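Local coordinates for protein sulfate adenylyltransferase, adenylylsulfate kinase (Thiobacillus denitrificans, PDB 3CR8) that probably makes activated sulfate by phosphorylating adenosine 5'-phosphosulfate with ATP to give 3'-phosphoadenylyl sulfate, at residues 195-200 with 232-237. Residues are numbered along the deposited sequence; the frame is centred on the assembly and turned at random.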
# COMPACT_ATOMS: atom_id res chain seq x y z
N LEU A 195 -31.24 17.57 -0.67
CA LEU A 195 -31.98 16.34 -0.89
C LEU A 195 -31.57 15.68 -2.22
O LEU A 195 -31.81 16.21 -3.32
CB LEU A 195 -33.49 16.60 -0.83
CG LEU A 195 -34.35 15.39 -1.19
CD1 LEU A 195 -34.18 14.30 -0.13
CD2 LEU A 195 -35.81 15.73 -1.33
N LEU A 196 -30.93 14.52 -2.13
CA LEU A 196 -30.63 13.75 -3.34
C LEU A 196 -31.85 12.89 -3.59
O LEU A 196 -32.20 12.02 -2.76
CB LEU A 196 -29.40 12.89 -3.10
CG LEU A 196 -28.15 13.69 -2.71
CD1 LEU A 196 -27.02 12.79 -2.28
CD2 LEU A 196 -27.72 14.56 -3.88
N HIS A 197 -32.50 13.17 -4.71
CA HIS A 197 -33.83 12.63 -4.99
C HIS A 197 -33.85 11.98 -6.35
O HIS A 197 -34.50 12.47 -7.24
CB HIS A 197 -34.83 13.81 -4.95
CG HIS A 197 -36.17 13.48 -4.37
ND1 HIS A 197 -36.40 12.38 -3.57
CD2 HIS A 197 -37.35 14.14 -4.45
CE1 HIS A 197 -37.67 12.36 -3.20
NE2 HIS A 197 -38.27 13.42 -3.72
N PRO A 198 -33.12 10.87 -6.54
CA PRO A 198 -33.00 10.26 -7.87
C PRO A 198 -34.30 9.65 -8.41
O PRO A 198 -34.96 8.88 -7.68
CB PRO A 198 -31.98 9.13 -7.67
CG PRO A 198 -31.40 9.33 -6.32
CD PRO A 198 -32.42 10.08 -5.51
N GLN A 199 -34.66 9.96 -9.66
CA GLN A 199 -35.83 9.34 -10.26
C GLN A 199 -35.69 7.82 -10.37
O GLN A 199 -34.68 7.30 -10.85
CB GLN A 199 -36.16 10.00 -11.60
CG GLN A 199 -37.19 11.08 -11.46
CD GLN A 199 -36.83 12.34 -12.23
OE1 GLN A 199 -35.90 12.35 -13.04
NE2 GLN A 199 -37.57 13.42 -11.97
N VAL A 200 -36.69 7.09 -9.90
CA VAL A 200 -36.48 5.67 -9.71
C VAL A 200 -37.50 4.69 -10.34
O VAL A 200 -37.43 3.47 -10.14
CB VAL A 200 -36.43 5.34 -8.21
CG1 VAL A 200 -37.19 4.07 -7.89
CG2 VAL A 200 -35.00 5.26 -7.74
N SER A 232 -33.26 10.03 -0.83
CA SER A 232 -34.60 9.47 -0.84
C SER A 232 -34.94 9.15 -2.27
O SER A 232 -34.33 9.70 -3.17
CB SER A 232 -35.59 10.46 -0.26
OG SER A 232 -36.68 9.77 0.28
N LEU A 233 -35.88 8.25 -2.50
CA LEU A 233 -36.23 7.90 -3.88
C LEU A 233 -37.51 8.59 -4.32
O LEU A 233 -38.43 8.80 -3.53
CB LEU A 233 -36.34 6.39 -4.06
CG LEU A 233 -35.10 5.69 -3.51
CD1 LEU A 233 -35.27 4.19 -3.52
CD2 LEU A 233 -33.88 6.11 -4.31
N LEU A 234 -37.53 8.95 -5.59
CA LEU A 234 -38.64 9.63 -6.23
C LEU A 234 -39.25 8.71 -7.28
O LEU A 234 -38.71 8.59 -8.39
CB LEU A 234 -38.11 10.89 -6.91
CG LEU A 234 -39.05 11.99 -7.42
CD1 LEU A 234 -38.60 12.33 -8.79
CD2 LEU A 234 -40.48 11.52 -7.48
N PRO A 235 -40.38 8.09 -6.96
CA PRO A 235 -40.96 7.02 -7.78
C PRO A 235 -41.64 7.60 -8.99
O PRO A 235 -42.75 8.08 -8.86
CB PRO A 235 -42.02 6.40 -6.86
CG PRO A 235 -41.98 7.19 -5.56
CD PRO A 235 -41.29 8.48 -5.88
N ALA A 236 -41.00 7.54 -10.15
CA ALA A 236 -41.52 8.15 -11.36
C ALA A 236 -40.53 7.86 -12.47
O ALA A 236 -39.39 7.50 -12.21
CB ALA A 236 -41.77 9.60 -11.12
N PRO A 237 -40.96 8.05 -13.72
CA PRO A 237 -39.88 7.87 -14.70
C PRO A 237 -39.33 9.29 -14.77
O PRO A 237 -40.07 10.23 -14.44
CB PRO A 237 -40.61 7.53 -16.01
CG PRO A 237 -42.14 7.51 -15.67
CD PRO A 237 -42.28 8.14 -14.31
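Backbone hydrogen bonds carry two neighbouring segments of the ATP-sulfurylase-like region beyond the C-terminal ends of their strands, 193-196 and 229-231, which lie side by side in the five-stranded parallel sheet, order 3-2-1-4-5, of a Rossmann-like alpha/beta fold. S232 N meets L196 O at 3.0 Å, with the donor almost on the C=O axis. Farther along, a parallel bridge pairs Q199 with L234: V200 N donates to L234 O at 2.9 Å from above the carbonyl plane, while L234 N reaches P198 O in a weak bond. Between these backbone links P198 has no N-H for S232 O, and H197 ND1 supplies a weak but straight bond (164°) instead, the oxygen lying at the edge of the imidazole, near its plane. The ring is also sandwiched, L234 CB sitting 3.9 Å from its centroid in a CH-pi contact and L195 CD2 lying over the rim of the opposite face; F256 adds an edge-to-face contact. V200 CG2 packs against L233 CD2 at 3.7 Å, and both residues touch V214 of helix 210-220. S232 OG turns elsewhere and bonds to L147 O. Next to the imidazole, L234 runs alongside Q199, its CD1 lying against Q199 CG.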